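Local coordinates for protein aminopeptidase C (Lactobacillus rhamnosus, PDB 4K7C) that probably removes amino acids from the N-termini of peptides as a cysteine aminopeptidase of the papain-like, bleomycin hydrolase type, at residues Leu361-Leu373 and Pro378-Lys390. Residues are numbered along the deposited sequence; the frame is centred on the assembly and turned at random. Where two conformers were deposited one is given.
Sequences LMTHAMVLTGVDL and PTKWKVENSWGEK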
loop_
_atom_site.group_PDB
_atom_site.type_symbol
_atom_site.label_atom_id
_atom_site.label_comp_id
_atom_site.label_asym_id
_atom_site.label_seq_id
_atom_site.Cartn_x
_atom_site.Cartn_y
_atom_site.Cartn_z
ATOM N N LEU A 361 -3.259 -2.445 37.434
ATOM C CA LEU A 361 -1.910 -2.374 38.054
ATOM C C LEU A 361 -1.061 -1.550 37.063
ATOM O O LEU A 361 -1.579 -1.137 36.001
ATOM C CB LEU A 361 -1.315 -3.723 38.402
ATOM C CG LEU A 361 -1.444 -4.895 37.435
ATOM C CD1 LEU A 361 -0.772 -4.562 36.146
ATOM C CD2 LEU A 361 -0.817 -6.149 37.977
HETATM N N MSE A 362 0.169 -1.139 37.421
HETATM C CA MSE A 362 1.021 -0.408 36.438
HETATM C C MSE A 362 1.428 -1.340 35.337
HETATM O O MSE A 362 1.885 -2.434 35.595
HETATM C CB MSE A 362 2.327 0.237 37.002
HETATM C CG MSE A 362 3.333 0.590 35.875
HETATM SE SE MSE A 362 4.988 1.367 36.666
HETATM C CE MSE A 362 5.986 2.173 35.246
ATOM N N THR A 363 1.222 -0.912 34.100
ATOM C CA THR A 363 1.541 -1.648 32.916
ATOM C C THR A 363 2.481 -0.844 31.974
ATOM O O THR A 363 3.034 -1.411 31.038
ATOM C CB THR A 363 0.297 -2.031 32.119
ATOM O OG1 THR A 363 -0.304 -0.823 31.646
ATOM C CG2 THR A 363 -0.695 -2.838 32.980
ATOM N N HIS A 364 2.635 0.459 32.193
ATOM C CA HIS A 364 3.380 1.323 31.249
ATOM C C HIS A 364 3.950 2.542 32.007
ATOM O O HIS A 364 3.333 3.126 32.883
ATOM C CB HIS A 364 2.443 1.749 30.098
ATOM C CG HIS A 364 3.128 2.444 28.951
ATOM N ND1 HIS A 364 4.295 1.969 28.376
ATOM C CD2 HIS A 364 2.798 3.565 28.253
ATOM C CE1 HIS A 364 4.666 2.785 27.390
ATOM N NE2 HIS A 364 3.769 3.753 27.294
ATOM N N ALA A 365 5.158 2.931 31.649
ATOM C CA ALA A 365 5.847 4.088 32.247
ATOM C C ALA A 365 5.882 5.143 31.132
ATOM O O ALA A 365 6.232 4.826 29.959
ATOM C CB ALA A 365 7.315 3.727 32.629
HETATM N N MSE A 366 5.610 6.368 31.518
HETATM C CA MSE A 366 5.680 7.532 30.641
HETATM C C MSE A 366 6.235 8.675 31.490
HETATM O O MSE A 366 6.680 8.480 32.604
HETATM C CB MSE A 366 4.328 7.826 29.931
HETATM C CG MSE A 366 3.881 6.625 29.082
HETATM SE SE MSE A 366 2.113 6.951 28.247
HETATM C CE MSE A 366 0.992 6.820 29.848
ATOM N N VAL A 367 6.172 9.899 30.948
ATOM C CA VAL A 367 6.705 11.074 31.562
ATOM C C VAL A 367 5.647 12.216 31.491
ATOM O O VAL A 367 5.098 12.507 30.429
ATOM C CB VAL A 367 8.063 11.489 30.877
ATOM C CG1 VAL A 367 8.573 12.823 31.453
ATOM C CG2 VAL A 367 9.090 10.424 30.957
ATOM N N LEU A 368 5.379 12.816 32.646
ATOM C CA LEU A 368 4.650 14.092 32.717
ATOM C C LEU A 368 5.550 15.236 32.339
ATOM O O LEU A 368 6.636 15.396 32.935
ATOM C CB LEU A 368 4.082 14.348 34.141
ATOM C CG LEU A 368 3.329 13.105 34.667
ATOM C CD1 LEU A 368 3.054 13.295 36.122
ATOM C CD2 LEU A 368 1.960 12.887 33.980
ATOM N N THR A 369 5.075 16.022 31.390
ATOM C CA THR A 369 5.802 17.209 30.863
ATOM C C THR A 369 5.010 18.500 30.886
ATOM O O THR A 369 5.459 19.510 30.403
ATOM C CB THR A 369 6.398 16.967 29.466
ATOM O OG1 THR A 369 5.344 16.976 28.481
ATOM C CG2 THR A 369 7.234 15.603 29.409
ATOM N N GLY A 370 3.893 18.482 31.591
ATOM C CA GLY A 370 2.986 19.638 31.628
ATOM C C GLY A 370 1.772 19.263 32.450
ATOM O O GLY A 370 1.513 18.073 32.720
ATOM N N VAL A 371 1.086 20.311 32.895
ATOM C CA VAL A 371 -0.172 20.229 33.671
ATOM C C VAL A 371 -0.909 21.500 33.484
ATOM O O VAL A 371 -0.285 22.552 33.449
ATOM C CB VAL A 371 0.068 19.864 35.193
ATOM C CG1 VAL A 371 0.809 20.985 35.943
ATOM C CG2 VAL A 371 -1.239 19.415 35.819
ATOM N N ASP A 372 -2.213 21.412 33.206
ATOM C CA ASP A 372 -3.082 22.562 33.061
ATOM C C ASP A 372 -3.692 22.731 34.432
ATOM O O ASP A 372 -4.437 21.836 34.968
ATOM C CB ASP A 372 -4.195 22.302 32.026
ATOM C CG ASP A 372 -4.833 23.572 31.517
ATOM O OD1 ASP A 372 -4.155 24.610 31.459
ATOM O OD2 ASP A 372 -6.014 23.507 31.098
ATOM N N LEU A 373 -3.468 23.945 34.938
ATOM C CA LEU A 373 -4.040 24.332 36.246
ATOM C C LEU A 373 -5.091 25.430 36.029
ATOM O O LEU A 373 -4.780 26.488 35.478
ATOM C CB LEU A 373 -2.899 24.896 37.118
ATOM C CG LEU A 373 -1.797 23.933 37.513
ATOM C CD1 LEU A 373 -0.802 24.732 38.392
ATOM C CD2 LEU A 373 -2.273 22.699 38.236
ATOM N N PRO A 378 -5.539 20.861 39.006
ATOM C CA PRO A 378 -5.154 20.269 37.721
ATOM C C PRO A 378 -6.364 19.762 36.949
ATOM O O PRO A 378 -7.239 19.117 37.546
ATOM C CB PRO A 378 -4.275 19.118 38.156
ATOM C CG PRO A 378 -4.726 18.783 39.539
ATOM C CD PRO A 378 -4.943 20.151 40.119
ATOM N N THR A 379 -6.476 20.076 35.659
ATOM C CA THR A 379 -7.596 19.473 34.865
ATOM C C THR A 379 -7.137 18.340 33.934
ATOM O O THR A 379 -7.942 17.464 33.553
ATOM C CB THR A 379 -8.296 20.604 34.075
ATOM O OG1 THR A 379 -7.344 21.237 33.233
ATOM C CG2 THR A 379 -8.895 21.623 35.029
ATOM N N LYS A 380 -5.882 18.464 33.502
ATOM C CA LYS A 380 -5.280 17.588 32.533
ATOM C C LYS A 380 -3.754 17.733 32.583
ATOM O O LYS A 380 -3.253 18.724 33.051
ATOM C CB LYS A 380 -5.796 17.798 31.099
ATOM C CG LYS A 380 -5.770 19.194 30.591
ATOM C CD LYS A 380 -6.674 19.422 29.386
ATOM C CE LYS A 380 -6.601 20.852 28.863
ATOM N NZ LYS A 380 -7.587 20.901 27.754
ATOM N N TRP A 381 -3.089 16.641 32.168
ATOM C CA TRP A 381 -1.660 16.449 32.304
ATOM C C TRP A 381 -1.135 16.100 30.926
ATOM O O TRP A 381 -1.765 15.330 30.140
ATOM C CB TRP A 381 -1.371 15.272 33.212
ATOM C CG TRP A 381 -1.954 15.426 34.605
ATOM C CD1 TRP A 381 -3.231 15.169 34.972
ATOM C CD2 TRP A 381 -1.233 15.731 35.806
ATOM N NE1 TRP A 381 -3.411 15.448 36.335
ATOM C CE2 TRP A 381 -2.185 15.793 36.856
ATOM C CE3 TRP A 381 0.125 16.111 36.076
ATOM C CZ2 TRP A 381 -1.837 16.127 38.160
ATOM C CZ3 TRP A 381 0.480 16.380 37.376
ATOM C CH2 TRP A 381 -0.496 16.418 38.400
ATOM N N LYS A 382 0.040 16.652 30.620
ATOM C CA LYS A 382 0.703 16.404 29.368
ATOM C C LYS A 382 1.676 15.251 29.521
ATOM O O LYS A 382 2.519 15.195 30.458
ATOM C CB LYS A 382 1.421 17.634 28.841
ATOM C CG LYS A 382 2.154 17.440 27.530
ATOM C CD LYS A 382 2.811 18.718 27.015
ATOM C CE LYS A 382 3.168 18.534 25.541
ATOM N NZ LYS A 382 4.175 19.498 25.061
ATOM N N VAL A 383 1.605 14.328 28.581
ATOM C CA VAL A 383 2.287 13.034 28.727
ATOM C C VAL A 383 3.193 12.738 27.541
ATOM O O VAL A 383 2.734 12.633 26.379
ATOM C CB VAL A 383 1.269 11.886 28.886
ATOM C CG1 VAL A 383 1.932 10.489 28.943
ATOM C CG2 VAL A 383 0.522 12.134 30.106
ATOM N N GLU A 384 4.469 12.593 27.810
ATOM C CA GLU A 384 5.375 12.130 26.773
ATOM C C GLU A 384 5.361 10.642 26.678
ATOM O O GLU A 384 5.713 9.928 27.635
ATOM C CB GLU A 384 6.856 12.620 26.987
ATOM C CG GLU A 384 7.791 12.063 25.890
ATOM C CD GLU A 384 9.225 12.502 26.072
ATOM O OE1 GLU A 384 9.515 13.029 27.171
ATOM O OE2 GLU A 384 10.055 12.185 25.209
ATOM N N ASN A 385 4.939 10.131 25.505
ATOM C CA ASN A 385 4.930 8.695 25.284
ATOM C C ASN A 385 6.162 8.320 24.483
ATOM O O ASN A 385 6.909 9.194 24.117
ATOM C CB ASN A 385 3.644 8.176 24.613
ATOM C CG ASN A 385 3.303 6.714 24.993
ATOM O OD1 ASN A 385 4.090 5.957 25.561
ATOM N ND2 ASN A 385 2.077 6.319 24.668
ATOM N N SER A 386 6.398 7.017 24.334
ATOM C CA SER A 386 7.613 6.451 23.681
ATOM C C SER A 386 7.209 5.474 22.574
ATOM O O SER A 386 7.800 4.386 22.368
ATOM C CB SER A 386 8.535 5.757 24.716
ATOM O OG SER A 386 7.869 4.771 25.499
ATOM N N TRP A 387 6.136 5.839 21.861
ATOM C CA TRP A 387 5.611 5.030 20.772
ATOM C C TRP A 387 5.784 5.696 19.431
ATOM O O TRP A 387 5.093 5.322 18.452
ATOM C CB TRP A 387 4.102 4.737 20.995
ATOM C CG TRP A 387 3.820 3.892 22.152
ATOM C CD1 TRP A 387 4.723 3.130 22.906
ATOM C CD2 TRP A 387 2.508 3.685 22.772
ATOM N NE1 TRP A 387 4.027 2.491 23.905
ATOM C CE2 TRP A 387 2.692 2.837 23.874
ATOM C CE3 TRP A 387 1.225 4.150 22.481
ATOM C CZ2 TRP A 387 1.633 2.390 24.662
ATOM C CZ3 TRP A 387 0.135 3.756 23.317
ATOM C CH2 TRP A 387 0.358 2.910 24.412
ATOM N N GLY A 388 6.657 6.706 19.373
ATOM C CA GLY A 388 6.928 7.510 18.174
ATOM C C GLY A 388 5.816 8.527 17.929
ATOM O O GLY A 388 4.817 8.667 18.706
ATOM N N GLU A 389 5.954 9.195 16.816
ATOM C CA GLU A 389 5.171 10.440 16.532
ATOM C C GLU A 389 3.822 10.243 15.869
ATOM O O GLU A 389 3.071 11.221 15.738
ATOM C CB GLU A 389 5.942 11.391 15.617
ATOM C CG GLU A 389 7.209 11.915 16.194
ATOM C CD GLU A 389 7.843 13.014 15.371
ATOM O OE1 GLU A 389 7.847 12.900 14.090
ATOM O OE2 GLU A 389 8.378 13.961 16.022
ATOM N N LYS A 390 3.501 9.024 15.466
ATOM C CA LYS A 390 2.248 8.814 14.755
ATOM C C LYS A 390 1.046 8.435 15.606
ATOM O O LYS A 390 0.006 8.032 15.035
ATOM C CB LYS A 390 2.471 7.763 13.693
ATOM C CG LYS A 390 3.471 8.262 12.638
ATOM C CD LYS A 390 3.766 7.140 11.658
ATOM C CE LYS A 390 4.404 7.748 10.403
ATOM N NZ LYS A 390 5.127 6.708 9.616
HETATM O O HOH W 1 7.387 5.954 27.786
HETATM O O HOH W 2 6.318 18.940 26.856
HETATM O O HOH W 3 -8.965 22.494 31.381
#
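His364 and Asn385 are joined at the open end of a hairpin by a nearly straight hydrogen bond, NE2 to OD1 at 2.8 Å with 170° at the hydrogen. The acceptor sits at the imidazole edge, close to the ring plane, while the amide is turned 56° from it. With CG anti to the backbone N (chi1 -170°), the imidazole swings out toward the asparagine. Asn385 OD1 also accepts from Ser386 N, so two donors grip this oxygen and restrain the amide. Trp387 slides its indole over one imidazole face with little overlap, the planes near parallel but slid apart, and SE of Met366, a selenomethionine in this derivative, lies 3.5 Å from Asn385 CG.

Backbone hydrogen bonds zip strands 364-373 and 378-384 together antiparallel. Glu384 N to Val367 O, at 2.7 Å, is returned only weakly by Val367 N. Beyond it the ladder runs through Thr369 N to Lys382 O, Lys382 N to Gly370 O, Asp372 N to Lys380 O and Thr379 N to Asp372 O.

Apolar contacts fill the face carrying Leu368, Val371, Trp381 and Val383. Val371 CG2 makes a CH-pi contact over the six-membered ring of Trp381, 3.6 Å from its centroid, and also meets Pro378 CB; Phe404 stacks on the indole.

The other face carries Val367 together with the polar Asp372, Lys380, Lys382 and Glu384. Thr369 OG1 rests against the extended Lys382 chain, 3.4 Å from CG, and a water links it to Lys382 NZ, which pairs with Glu55. Glu384 reaches Arg80 and His81 on helix 70-87.

That helix begins at Cys70, which touches His364; Cys, His and Asn brought together across a beta hairpin and a helix N-terminus are consistent with the catalytic triad of papain-like cysteine peptidases.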